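Local coordinates for phosphoethanolamine N-methyltransferase 1 (Haemonchus contortus, PDB 4KRG), which catalyses the S-adenosylmethionine-dependent N-methylation of phosphoethanolamine, probably as an early step of nematode phosphocholine synthesis, at residues D40-A43 against S44-D48; L334-T337 against S338-A342; K346-R349 against V350-G353; T383-D386 against E387-N390; E453-G456 against C457-L461. All blocks are in the same frame, centred on the assembly; numbering follows the deposited sequence.

The five contacts follow one another along the chain. Contact 1 lies on helix 38-50, in the half of the molecule that holds S-adenosylhomocysteine and phosphoethanolamine; the other four belong to the later half, whose strands follow the order of a class I methyltransferase sheet. Contacts 2 and 3 are neighbours, centres 10 Å apart: helix 332-345 runs into strand 350-354, Tyr335 packs on the backbone of Phe352 and Gly353, and Ser338 on the Phe352 ring. Strand 350-354 also pairs with strand 208-218, linking the two halves. Contact 4 caps helix 386-390 and contact 5 leads into the last strand, 458-465, their centres about 21 Å apart. Contacts 1 and 5 are farthest apart, 45 Å between centres.

Contact 1: residues D40-A43 against S44-D48; sequences DLEA and SDRAD
Arg46 and Glu42 lie one turn apart on helix 38-50 and are joined by a side-on salt bridge. From its root outward, Arg46 first sets CB 3.4 Å from Glu42 O. CG, anti to the backbone N (chi1 168°), and CD carry the chain outward, Arg46 CD passing 3.8 Å from Glu42 OE2, and the bend at chi3 (34°) folds NE back to the carboxylate. Arg46 NE donates to the syn lone pair of Glu42 OE2 at 2.9 Å, and Arg46 NH2 meets Glu42 OE1 at 3.1 Å in an almost straight bond. Arg46 NH2 also lies 3.6 Å from Ala43 CA. Each oxygen has its own nitrogen, and the two planes are nearly coplanar, 24° apart. Underneath, the backbone bonds Asp45 N to Leu41 O and Arg46 N to Glu42 O, while a water bridges Asp40 O and Ser44 N.

Glu42 OE2 is shared with Arg70 of helix 70-78, whose Phe71 and Val74 touch Arg46. The Asp45 side chain, about 6 Å from bound S-adenosylhomocysteine, forms a salt bridge with Arg159. With two arginines around it, the Glu42 carboxylate is probably kept ionised, and its bond to Arg70 ties helix 38-50 to helix 70-78.

Contact 2: residues L334-T337 against S338-A342; sequences LYRT and SLTKA
Leu334 through Lys341 form helix, with Leu339 N bonding to Tyr335 O at 3.0 Å, Thr340 N to Arg336 O and Lys341 N to Thr337 O. Leu334 O takes two donors, Ser338 N and the hydroxyl of Thr337, whose OG1 folds back over the preceding turn (chi1 72°) to reach Leu334 O at 2.7 Å. One turn on, Leu339 lies over a face of the Tyr335 ring: its CG is 4.2 Å above the ring plane, offset toward the rim, and its CD1 is 3.9 Å from Tyr335 CZ. The Tyr335 hydroxyl itself bonds to Ser216.

On another side of the helix, Thr340 OG1 comes alongside the aliphatic part of Arg336, 3.6 Å from CD, and stands obliquely to the guanidinium. Arg336 bends at chi2 and chi3; its NH2 forms a salt bridge with Asp268, and Phe188 adds a cation-pi contact. Thr340 OG1 is bonded to Arg230.

Helix 332-345 joins parallel strands 324-329 and 350-354 in a beta-alpha-beta unit of the later Rossmann-like half. Arg336 is buried, and Arg230 and a sodium ion about 4 Å from the Arg336 side chain add positive charge nearby; the salt bridge to Asp268 probably offsets part of it.

Contact 3: residues K346-R349 against V350-G353; sequences KDQR and VRFG. With BOG (octyl beta-D-glucopyranoside), chain E.
Asp347 to Val350 make a type I beta turn, overlaid by an Asx turn, where helix 332-345 gives way to strand 350-354. Val350 N closes the beta turn on Asp347 O at 3.1 Å, and the Asp347 side chain turns back to accept from the backbone two residues on, with Arg349 N 3.0 Å from OD1. The same carboxylate is gripped side-on by the Arg349 guanidinium: NE approaches the syn lone pair of OD1, while Arg349 NH2 meets Asp347 OD2 on its syn side at 2.6 Å. Asp347 OD1 therefore carries two donors, and the salt bridge pins the side chain of the turn's third residue to its first.

Arg351, the second residue of the strand, folds back over the turn through a bend at chi2 (-72°). Its NE and NH2 both point at the single carbonyl oxygen of Gln348, from opposite faces of the peptide plane, with Arg351 NE 2.7 Å from Gln348 O. The Gln348 amide, turned 74° from the guanidinium, accepts a weak bond from Arg351 NH2 at OE1. Strand 350-354 pairs with strand 324-329. The octyl tail of a bound octyl glucoside ends over one face of the guanidinium, with C8' 3.5 Å from Arg351 CG.

Contact 4: residues T383-D386 against E387-N390; sequences TCDD and ESIN
Asp385 caps the N-terminus of helix 386-390 by accepting from Ser388 N. Asp385 OD1 lies 3.0 Å from Ser388 N, meeting it on the syn side of the carboxylate but 31° out of its plane. The side chain gets there because CG is swung between the backbone N and carbonyl carbon (chi1 63°), which curls the carboxylate over the first turn. A water donates to Asp385 OD1 at 3.1 Å and is also hydrogen-bonded to Ser388 OG. The negative group's place at the helix start is probably favourable for the helix dipole, although Glu387 carries a like charge in the vicinity.

Behind the cap the backbone takes over: Asp385 O receives Ile389 N at 3.1 Å, and Asp386 O receives Asn390 N at 2.8 Å. Cys384, just ahead of the cap, and Ile389, four residues past it, touch across the first turn, CB to CG1 at 3.9 Å. These are the positions of a hydrophobic staple, which closes the helix start on its apolar side.

Arg419 of helix 413-422 holds the approach to the cap, bonding to Cys384 O and forming a salt bridge with Asp386. Ile389 continues inward onto Leu380 and Leu381 of helix 380-383 and onto Phe425, while Cys384 and Ser388 lie against Leu358 of helix 358-367.

Contact 5: residues E453-G456 against C457-L461; sequences ELSG and CNYLL
Ser455 is the residue of 453-456 that reaches across to Tyr459, and the residues around it set the path. Leu454, just before it, packs on Leu438 and Glu441 of helix 434-448, and Glu441 accepts from Ser455 N. The hydroxyl of Ser455 sits between its own backbone N and carbonyl carbon (chi1 66°), a rotation that turns OG toward the tyrosine. Tyr459 OH donates to Ser455 OG at 2.7 Å. OG lies at the ring edge, close to the ring plane, and is also 3.5 Å from Tyr459 CE2, while Ser455 CB comes 3.3 Å from Tyr459 OH.

Gly456 then puts a kink in the chain with a positive phi of 86°, a conformation that suits glycine. A water spans this bend: it donates to Cys457 O at 2.7 Å and accepts weakly from Gly456 N. Past the kink, Cys457 lies against Pro407 and Arg306.

The Tyr459 ring also meets Trp278 edge-to-face, so its position is set at both ring and hydroxyl. From Asn458 the chain enters strand 458-465, which runs antiparallel between strands 400-408 and 428-432. An antiparallel final strand inserted between the fifth and sixth strands is the hallmark of the class I methyltransferase fold.

Contact 1: residues D40-A43 against S44-D48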
loop_
_atom_site.group_PDB
_atom_site.type_symbol
_atom_site.label_atom_id
_atom_site.label_comp_id
_atom_site.label_asym_id
_atom_site.label_seq_id
_atom_site.Cartn_x
_atom_site.Cartn_y
_atom_site.Cartn_z
ATOM N N ASP A 40 9.208 -22.098 -3.989
ATOM C CA ASP A 40 7.951 -22.167 -3.246
ATOM C C ASP A 40 7.044 -20.974 -3.499
ATOM O O ASP A 40 5.826 -21.109 -3.515
ATOM C CB ASP A 40 8.221 -22.236 -1.741
ATOM C CG ASP A 40 8.817 -23.561 -1.304
ATOM O OD1 ASP A 40 8.740 -24.541 -2.078
ATOM O OD2 ASP A 40 9.352 -23.618 -0.174
ATOM N N LEU A 41 7.647 -19.805 -3.681
ATOM C CA LEU A 41 6.887 -18.560 -3.709
ATOM C C LEU A 41 6.713 -17.947 -5.090
ATOM O O LEU A 41 5.777 -17.184 -5.300
ATOM C CB LEU A 41 7.541 -17.508 -2.807
ATOM C CG LEU A 41 8.117 -17.917 -1.459
ATOM C CD1 LEU A 41 8.921 -16.769 -0.897
ATOM C CD2 LEU A 41 7.006 -18.296 -0.508
ATOM N N GLU A 42 7.608 -18.266 -6.020
ATOM C CA GLU A 42 7.759 -17.458 -7.241
ATOM C C GLU A 42 6.500 -17.262 -8.103
ATOM O O GLU A 42 6.155 -16.132 -8.460
ATOM C CB GLU A 42 8.924 -17.970 -8.101
ATOM C CG GLU A 42 9.418 -16.969 -9.136
ATOM C CD GLU A 42 8.586 -16.963 -10.405
ATOM O OE1 GLU A 42 8.338 -18.050 -10.965
ATOM O OE2 GLU A 42 8.173 -15.872 -10.850
ATOM N N ALA A 43 5.818 -18.350 -8.446
ATOM C CA ALA A 43 4.679 -18.236 -9.353
ATOM C C ALA A 43 3.500 -17.505 -8.703
ATOM O O ALA A 43 2.812 -16.709 -9.345
ATOM C CB ALA A 43 4.260 -19.602 -9.856
ATOM N N SER A 44 3.268 -17.791 -7.428
ATOM C CA SER A 44 2.164 -17.154 -6.729
ATOM C C SER A 44 2.433 -15.666 -6.533
ATOM O O SER A 44 1.528 -14.853 -6.685
ATOM C CB SER A 44 1.865 -17.848 -5.400
ATOM O OG SER A 44 2.979 -17.800 -4.542
ATOM N N ASP A 45 3.671 -15.304 -6.215
ATOM C CA ASP A 45 4.037 -13.896 -6.087
ATOM C C ASP A 45 3.855 -13.161 -7.421
ATOM O O ASP A 45 3.247 -12.095 -7.481
ATOM C CB ASP A 45 5.482 -13.755 -5.593
ATOM C CG ASP A 45 5.987 -12.323 -5.661
ATOM O OD1 ASP A 45 5.849 -11.592 -4.658
ATOM O OD2 ASP A 45 6.534 -11.933 -6.715
ATOM N N ARG A 46 4.375 -13.749 -8.490
ATOM C CA ARG A 46 4.303 -13.128 -9.806
ATOM C C ARG A 46 2.848 -12.892 -10.214
ATOM O O ARG A 46 2.510 -11.823 -10.723
ATOM C CB ARG A 46 5.049 -13.980 -10.835
ATOM C CG ARG A 46 4.785 -13.577 -12.264
ATOM C CD ARG A 46 5.711 -14.285 -13.229
ATOM N NE ARG A 46 6.058 -15.641 -12.815
ATOM C CZ ARG A 46 5.381 -16.729 -13.162
ATOM N NH1 ARG A 46 4.303 -16.627 -13.925
ATOM N NH2 ARG A 46 5.784 -17.919 -12.745
ATOM N N ALA A 47 1.992 -13.880 -9.950
ATOM C CA ALA A 47 0.565 -13.775 -10.245
ATOM C C ALA A 47 -0.122 -12.694 -9.408
ATOM O O ALA A 47 -0.965 -11.964 -9.920
ATOM C CB ALA A 47 -0.122 -15.120 -10.060
ATOM N N ASP A 48 0.241 -12.590 -8.130
ATOM C CA ASP A 48 -0.259 -11.512 -7.273
ATOM C C ASP A 48 0.024 -10.143 -7.876
ATOM O O ASP A 48 -0.825 -9.263 -7.878
ATOM C CB ASP A 48 0.401 -11.564 -5.894
ATOM C CG ASP A 48 -0.103 -12.708 -5.033
ATOM O OD1 ASP A 48 -1.166 -13.285 -5.331
ATOM O OD2 ASP A 48 0.584 -13.015 -4.041
HETATM O O HOH W 1 4.349 -20.046 -5.931
#

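Contact 2: residues L334-T337 against S338-A342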
loop_
_atom_site.group_PDB
_atom_site.type_symbol
_atom_site.label_atom_id
_atom_site.label_comp_id
_atom_site.label_asym_id
_atom_site.label_seq_id
_atom_site.Cartn_x
_atom_site.Cartn_y
_atom_site.Cartn_z
ATOM N N LEU A 334 -0.792 6.201 9.685
ATOM C CA LEU A 334 -1.576 5.332 10.551
ATOM C C LEU A 334 -1.722 3.958 9.899
ATOM O O LEU A 334 -1.741 2.933 10.572
ATOM C CB LEU A 334 -2.922 5.986 10.875
ATOM C CG LEU A 334 -2.751 7.440 11.345
ATOM C CD1 LEU A 334 -4.064 8.112 11.668
ATOM C CD2 LEU A 334 -1.831 7.524 12.531
ATOM N N TYR A 335 -1.775 3.946 8.574
ATOM C CA TYR A 335 -1.742 2.700 7.817
ATOM C C TYR A 335 -0.444 1.940 8.091
ATOM O O TYR A 335 -0.468 0.727 8.311
ATOM C CB TYR A 335 -1.923 2.997 6.327
ATOM C CG TYR A 335 -1.476 1.930 5.342
ATOM C CD1 TYR A 335 -2.219 0.773 5.142
ATOM C CD2 TYR A 335 -0.352 2.127 4.555
ATOM C CE1 TYR A 335 -1.818 -0.180 4.212
ATOM C CE2 TYR A 335 0.053 1.191 3.620
ATOM C CZ TYR A 335 -0.679 0.040 3.453
ATOM O OH TYR A 335 -0.268 -0.879 2.518
ATOM N N ARG A 336 0.680 2.649 8.088
ATOM C CA ARG A 336 1.961 2.033 8.414
ATOM C C ARG A 336 1.885 1.343 9.793
ATOM O O ARG A 336 2.307 0.196 9.942
ATOM C CB ARG A 336 3.093 3.080 8.337
ATOM C CG ARG A 336 4.538 2.601 8.648
ATOM C CD ARG A 336 4.739 2.235 10.124
ATOM N NE ARG A 336 5.981 2.668 10.751
ATOM C CZ ARG A 336 7.134 2.016 10.664
ATOM N NH1 ARG A 336 7.233 0.916 9.927
ATOM N NH2 ARG A 336 8.193 2.481 11.299
ATOM N N THR A 337 1.365 2.037 10.804
ATOM C CA THR A 337 1.279 1.443 12.144
ATOM C C THR A 337 0.378 0.213 12.175
ATOM O O THR A 337 0.554 -0.669 13.009
ATOM C CB THR A 337 0.809 2.444 13.219
ATOM O OG1 THR A 337 -0.584 2.722 13.046
ATOM C CG2 THR A 337 1.605 3.726 13.133
ATOM N N SER A 338 -0.592 0.153 11.271
ATOM C CA SER A 338 -1.419 -1.048 11.168
ATOM C C SER A 338 -0.619 -2.204 10.580
ATOM O O SER A 338 -0.804 -3.355 10.977
ATOM C CB SER A 338 -2.679 -0.793 10.344
ATOM O OG SER A 338 -3.604 -0.011 11.075
ATOM N N LEU A 339 0.267 -1.904 9.633
ATOM C CA LEU A 339 1.166 -2.933 9.096
ATOM C C LEU A 339 2.133 -3.432 10.171
ATOM O O LEU A 339 2.435 -4.620 10.249
ATOM C CB LEU A 339 1.938 -2.432 7.865
ATOM C CG LEU A 339 1.134 -2.220 6.578
ATOM C CD1 LEU A 339 2.056 -1.979 5.388
ATOM C CD2 LEU A 339 0.238 -3.405 6.315
ATOM N N THR A 340 2.614 -2.518 11.005
ATOM C CA THR A 340 3.492 -2.899 12.102
ATOM C C THR A 340 2.778 -3.872 13.041
ATOM O O THR A 340 3.308 -4.927 13.377
ATOM C CB THR A 340 3.984 -1.666 12.855
ATOM O OG1 THR A 340 4.735 -0.852 11.947
ATOM C CG2 THR A 340 4.870 -2.067 14.017
ATOM N N LYS A 341 1.556 -3.530 13.427
ATOM C CA LYS A 341 0.751 -4.422 14.253
ATOM C C LYS A 341 0.530 -5.775 13.568
ATOM O O LYS A 341 0.688 -6.821 14.194
ATOM C CB LYS A 341 -0.590 -3.777 14.616
ATOM C CG LYS A 341 -1.416 -4.657 15.551
ATOM C CD LYS A 341 -2.778 -4.080 15.902
ATOM C CE LYS A 341 -3.503 -5.078 16.807
ATOM N NZ LYS A 341 -4.821 -4.616 17.351
ATOM N N ALA A 342 0.197 -5.751 12.278
ATOM C CA ALA A 342 -0.077 -6.979 11.539
ATOM C C ALA A 342 1.111 -7.940 11.551
ATOM O O ALA A 342 0.939 -9.144 11.701
ATOM C CB ALA A 342 -0.516 -6.667 10.101
#

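Contact 3: residues K346-R349 against V350-G353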
loop_
_atom_site.group_PDB
_atom_site.type_symbol
_atom_site.label_atom_id
_atom_site.label_comp_id
_atom_site.label_asym_id
_atom_site.label_seq_id
_atom_site.Cartn_x
_atom_site.Cartn_y
_atom_site.Cartn_z
ATOM N N LYS A 346 0.742 -11.576 13.419
ATOM C CA LYS A 346 0.794 -12.731 12.532
ATOM C C LYS A 346 -0.510 -13.529 12.518
ATOM O O LYS A 346 -0.494 -14.749 12.662
ATOM C CB LYS A 346 1.980 -13.633 12.877
ATOM C CG LYS A 346 3.298 -12.897 12.846
ATOM C CD LYS A 346 4.497 -13.833 12.895
ATOM C CE LYS A 346 5.804 -13.042 12.949
ATOM N NZ LYS A 346 5.840 -12.120 14.124
ATOM N N ASP A 347 -1.628 -12.821 12.364
ATOM C CA ASP A 347 -2.925 -13.430 12.079
ATOM C C ASP A 347 -3.230 -13.150 10.614
ATOM O O ASP A 347 -3.589 -12.024 10.252
ATOM C CB ASP A 347 -4.020 -12.829 12.961
ATOM C CG ASP A 347 -5.361 -13.534 12.798
ATOM O OD1 ASP A 347 -5.575 -14.182 11.753
ATOM O OD2 ASP A 347 -6.208 -13.445 13.717
ATOM N N GLN A 348 -3.096 -14.178 9.781
ATOM C CA GLN A 348 -3.188 -14.023 8.336
ATOM C C GLN A 348 -4.592 -13.641 7.866
ATOM O O GLN A 348 -4.789 -13.234 6.719
ATOM C CB GLN A 348 -2.707 -15.299 7.632
ATOM C CG GLN A 348 -3.584 -16.519 7.866
ATOM C CD GLN A 348 -4.749 -16.619 6.890
ATOM O OE1 GLN A 348 -4.635 -16.238 5.721
ATOM N NE2 GLN A 348 -5.876 -17.126 7.370
ATOM N N ARG A 349 -5.564 -13.768 8.756
ATOM C CA ARG A 349 -6.935 -13.420 8.425
ATOM C C ARG A 349 -7.145 -11.911 8.330
ATOM O O ARG A 349 -8.146 -11.461 7.782
ATOM C CB ARG A 349 -7.888 -14.005 9.465
ATOM C CG ARG A 349 -7.851 -15.519 9.577
ATOM C CD ARG A 349 -8.694 -15.976 10.739
ATOM N NE ARG A 349 -8.166 -15.453 11.995
ATOM C CZ ARG A 349 -8.669 -15.705 13.197
ATOM N NH1 ARG A 349 -9.732 -16.491 13.336
ATOM N NH2 ARG A 349 -8.102 -15.168 14.269
ATOM N N VAL A 350 -6.204 -11.139 8.871
ATOM C CA VAL A 350 -6.352 -9.685 8.941
ATOM C C VAL A 350 -5.480 -9.012 7.894
ATOM O O VAL A 350 -4.280 -9.275 7.822
ATOM C CB VAL A 350 -5.982 -9.130 10.340
ATOM C CG1 VAL A 350 -6.113 -7.618 10.362
ATOM C CG2 VAL A 350 -6.878 -9.727 11.399
ATOM N N ARG A 351 -6.090 -8.158 7.075
ATOM C CA ARG A 351 -5.380 -7.473 5.997
ATOM C C ARG A 351 -5.716 -5.988 6.022
ATOM O O ARG A 351 -6.805 -5.604 6.433
ATOM C CB ARG A 351 -5.768 -8.061 4.635
ATOM C CG ARG A 351 -5.714 -9.571 4.545
ATOM C CD ARG A 351 -4.310 -10.097 4.541
ATOM N NE ARG A 351 -4.267 -11.553 4.670
ATOM C CZ ARG A 351 -4.248 -12.403 3.650
ATOM N NH1 ARG A 351 -4.261 -11.954 2.399
ATOM N NH2 ARG A 351 -4.209 -13.706 3.881
ATOM N N PHE A 352 -4.779 -5.156 5.588
ATOM C CA PHE A 352 -5.006 -3.717 5.506
ATOM C C PHE A 352 -4.662 -3.235 4.115
ATOM O O PHE A 352 -3.855 -3.844 3.419
ATOM C CB PHE A 352 -4.135 -2.958 6.518
ATOM C CG PHE A 352 -4.421 -3.308 7.945
ATOM C CD1 PHE A 352 -5.308 -2.548 8.696
ATOM C CD2 PHE A 352 -3.808 -4.408 8.539
ATOM C CE1 PHE A 352 -5.585 -2.882 10.026
ATOM C CE2 PHE A 352 -4.082 -4.746 9.858
ATOM C CZ PHE A 352 -4.971 -3.981 10.601
ATOM N N GLY A 353 -5.286 -2.138 3.713
ATOM C CA GLY A 353 -4.936 -1.469 2.479
ATOM C C GLY A 353 -5.030 0.017 2.733
ATOM O O GLY A 353 -5.775 0.455 3.607
HETATM C C1 BOG E . -15.496 -12.274 -0.966
HETATM O O1 BOG E . -14.306 -11.619 -1.206
HETATM C C2 BOG E . -15.965 -13.021 -2.199
HETATM O O2 BOG E . -16.253 -12.077 -3.218
HETATM C C3 BOG E . -17.189 -13.815 -1.893
HETATM O O3 BOG E . -17.586 -14.576 -3.068
HETATM C C4 BOG E . -16.975 -14.737 -0.737
HETATM O O4 BOG E . -18.193 -15.436 -0.413
HETATM C C5 BOG E . -16.503 -13.965 0.487
HETATM O O5 BOG E . -15.286 -13.201 0.173
HETATM C C6 BOG E . -16.202 -14.874 1.594
HETATM O O6 BOG E . -16.765 -14.336 2.749
HETATM C "C1'" BOG E . -14.191 -10.400 -0.473
HETATM C "C2'" BOG E . -12.843 -9.741 -0.865
HETATM C "C3'" BOG E . -11.665 -10.670 -0.622
HETATM C "C4'" BOG E . -10.666 -10.315 0.290
HETATM C "C5'" BOG E . -9.938 -11.442 1.076
HETATM C "C6'" BOG E . -8.759 -10.936 1.917
HETATM C "C7'" BOG E . -9.143 -10.574 3.372
HETATM C "C8'" BOG E . -8.582 -11.552 4.347
#

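Contact 4: residues T383-D386 against E387-N390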
loop_
_atom_site.group_PDB
_atom_site.type_symbol
_atom_site.label_atom_id
_atom_site.label_comp_id
_atom_site.label_asym_id
_atom_site.label_seq_id
_atom_site.Cartn_x
_atom_site.Cartn_y
_atom_site.Cartn_z
ATOM N N THR A 383 -17.251 11.531 7.264
ATOM C CA THR A 383 -16.185 11.842 6.308
ATOM C C THR A 383 -16.528 11.613 4.831
ATOM O O THR A 383 -15.846 12.141 3.950
ATOM C CB THR A 383 -14.886 11.072 6.635
ATOM O OG1 THR A 383 -15.070 9.680 6.363
ATOM C CG2 THR A 383 -14.508 11.247 8.091
ATOM N N CYS A 384 -17.566 10.823 4.559
ATOM C CA CYS A 384 -17.924 10.468 3.181
ATOM C C CYS A 384 -19.238 11.091 2.730
ATOM O O CYS A 384 -20.120 11.348 3.554
ATOM C CB CYS A 384 -18.032 8.951 3.042
ATOM S SG CYS A 384 -16.562 8.071 3.570
ATOM N N ASP A 385 -19.380 11.310 1.422
ATOM C CA ASP A 385 -20.641 11.835 0.890
ATOM C C ASP A 385 -21.628 10.729 0.509
ATOM O O ASP A 385 -21.259 9.551 0.430
ATOM C CB ASP A 385 -20.422 12.824 -0.269
ATOM C CG ASP A 385 -19.756 12.193 -1.481
ATOM O OD1 ASP A 385 -19.633 10.951 -1.547
ATOM O OD2 ASP A 385 -19.361 12.952 -2.394
ATOM N N ASP A 386 -22.882 11.116 0.288
ATOM C CA ASP A 386 -23.930 10.171 -0.073
ATOM C C ASP A 386 -23.572 9.320 -1.278
ATOM O O ASP A 386 -23.779 8.108 -1.269
ATOM C CB ASP A 386 -25.243 10.902 -0.351
ATOM C CG ASP A 386 -25.918 11.379 0.907
ATOM O OD1 ASP A 386 -25.525 10.920 2.000
ATOM O OD2 ASP A 386 -26.846 12.208 0.796
ATOM N N GLU A 387 -23.048 9.961 -2.317
ATOM C CA GLU A 387 -22.693 9.249 -3.535
ATOM C C GLU A 387 -21.753 8.068 -3.267
ATOM O O GLU A 387 -21.969 6.984 -3.791
ATOM C CB GLU A 387 -22.102 10.206 -4.571
ATOM C CG GLU A 387 -21.734 9.530 -5.882
ATOM C CD GLU A 387 -21.690 10.489 -7.062
ATOM O OE1 GLU A 387 -22.411 11.512 -7.037
ATOM O OE2 GLU A 387 -20.938 10.212 -8.024
ATOM N N SER A 388 -20.737 8.258 -2.427
ATOM C CA SER A 388 -19.784 7.195 -2.094
ATOM C C SER A 388 -20.405 6.124 -1.208
ATOM O O SER A 388 -20.161 4.932 -1.373
ATOM C CB SER A 388 -18.554 7.763 -1.379
ATOM O OG SER A 388 -17.743 8.526 -2.249
ATOM N N ILE A 389 -21.196 6.563 -0.239
ATOM C CA ILE A 389 -21.823 5.631 0.684
ATOM C C ILE A 389 -22.827 4.740 -0.049
ATOM O O ILE A 389 -22.879 3.533 0.170
ATOM C CB ILE A 389 -22.500 6.364 1.857
ATOM C CG1 ILE A 389 -21.445 7.086 2.693
ATOM C CG2 ILE A 389 -23.279 5.388 2.710
ATOM C CD1 ILE A 389 -21.997 7.832 3.889
ATOM N N ASN A 390 -23.605 5.335 -0.942
ATOM C CA ASN A 390 -24.569 4.575 -1.725
ATOM C C ASN A 390 -23.917 3.462 -2.546
ATOM O O ASN A 390 -24.544 2.455 -2.848
ATOM C CB ASN A 390 -25.367 5.507 -2.633
ATOM C CG ASN A 390 -26.526 4.805 -3.301
ATOM O OD1 ASN A 390 -27.418 4.284 -2.629
ATOM N ND2 ASN A 390 -26.525 4.792 -4.630
HETATM O O HOH W 2 -18.166 10.221 -4.200
#

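Contact 5: residues E453-G456 against C457-L461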
loop_
_atom_site.group_PDB
_atom_site.type_symbol
_atom_site.label_atom_id
_atom_site.label_comp_id
_atom_site.label_asym_id
_atom_site.label_seq_id
_atom_site.Cartn_x
_atom_site.Cartn_y
_atom_site.Cartn_z
ATOM N N GLU A 453 -5.920 14.521 24.965
ATOM C CA GLU A 453 -7.281 14.761 25.427
ATOM C C GLU A 453 -8.225 13.779 24.768
ATOM O O GLU A 453 -7.844 13.098 23.819
ATOM C CB GLU A 453 -7.719 16.190 25.106
ATOM C CG GLU A 453 -6.801 17.268 25.658
ATOM C CD GLU A 453 -6.693 17.229 27.168
ATOM O OE1 GLU A 453 -7.652 16.774 27.824
ATOM O OE2 GLU A 453 -5.642 17.650 27.703
ATOM N N LEU A 454 -9.451 13.696 25.272
ATOM C CA LEU A 454 -10.460 12.857 24.642
ATOM C C LEU A 454 -10.811 13.477 23.299
ATOM O O LEU A 454 -10.654 14.685 23.122
ATOM C CB LEU A 454 -11.719 12.749 25.509
ATOM C CG LEU A 454 -11.804 11.585 26.506
ATOM C CD1 LEU A 454 -10.625 11.600 27.439
ATOM C CD2 LEU A 454 -13.101 11.626 27.297
ATOM N N SER A 455 -11.274 12.648 22.360
ATOM C CA SER A 455 -11.768 13.131 21.073
ATOM C C SER A 455 -12.746 14.281 21.294
ATOM O O SER A 455 -12.741 15.259 20.549
ATOM C CB SER A 455 -12.446 12.010 20.300
ATOM O OG SER A 455 -13.619 11.589 20.955
ATOM N N GLY A 456 -13.569 14.164 22.332
ATOM C CA GLY A 456 -14.392 15.269 22.786
ATOM C C GLY A 456 -15.707 15.392 22.050
ATOM O O GLY A 456 -16.392 16.409 22.163
ATOM N N CYS A 457 -16.056 14.355 21.294
ATOM C CA CYS A 457 -17.284 14.352 20.508
ATOM C C CYS A 457 -18.350 13.488 21.154
ATOM O O CYS A 457 -18.050 12.674 22.026
ATOM C CB CYS A 457 -17.006 13.815 19.105
ATOM S SG CYS A 457 -16.058 14.933 18.101
ATOM N N ASN A 458 -19.595 13.666 20.721
ATOM C CA ASN A 458 -20.660 12.734 21.062
ATOM C C ASN A 458 -20.619 11.559 20.086
ATOM O O ASN A 458 -20.008 11.670 19.025
ATOM C CB ASN A 458 -22.011 13.442 21.019
ATOM C CG ASN A 458 -22.079 14.591 21.981
ATOM O OD1 ASN A 458 -21.609 14.485 23.109
ATOM N ND2 ASN A 458 -22.641 15.708 21.541
ATOM N N TYR A 459 -21.243 10.436 20.442
ATOM C CA TYR A 459 -21.175 9.248 19.593
ATOM C C TYR A 459 -22.493 8.517 19.423
ATOM O O TYR A 459 -23.230 8.304 20.383
ATOM C CB TYR A 459 -20.102 8.273 20.094
ATOM C CG TYR A 459 -18.704 8.751 19.818
ATOM C CD1 TYR A 459 -18.119 8.553 18.574
ATOM C CD2 TYR A 459 -17.976 9.416 20.792
ATOM C CE1 TYR A 459 -16.839 9.001 18.309
ATOM C CE2 TYR A 459 -16.693 9.869 20.541
ATOM C CZ TYR A 459 -16.134 9.660 19.298
ATOM O OH TYR A 459 -14.867 10.108 19.037
ATOM N N LEU A 460 -22.769 8.134 18.181
ATOM C CA LEU A 460 -23.912 7.298 17.862
ATOM C C LEU A 460 -23.413 5.944 17.393
ATOM O O LEU A 460 -22.425 5.848 16.657
ATOM C CB LEU A 460 -24.759 7.932 16.758
ATOM C CG LEU A 460 -25.349 9.319 17.007
ATOM C CD1 LEU A 460 -26.070 9.814 15.763
ATOM C CD2 LEU A 460 -26.292 9.299 18.199
ATOM N N LEU A 461 -24.096 4.894 17.823
ATOM C CA LEU A 461 -23.804 3.555 17.347
ATOM C C LEU A 461 -24.988 3.154 16.494
ATOM O O LEU A 461 -26.121 3.133 16.969
ATOM C CB LEU A 461 -23.640 2.597 18.522
ATOM C CG LEU A 461 -23.189 1.169 18.222
ATOM C CD1 LEU A 461 -21.846 1.166 17.517
ATOM C CD2 LEU A 461 -23.107 0.375 19.516
HETATM O O HOH W 3 -15.779 12.325 23.505
#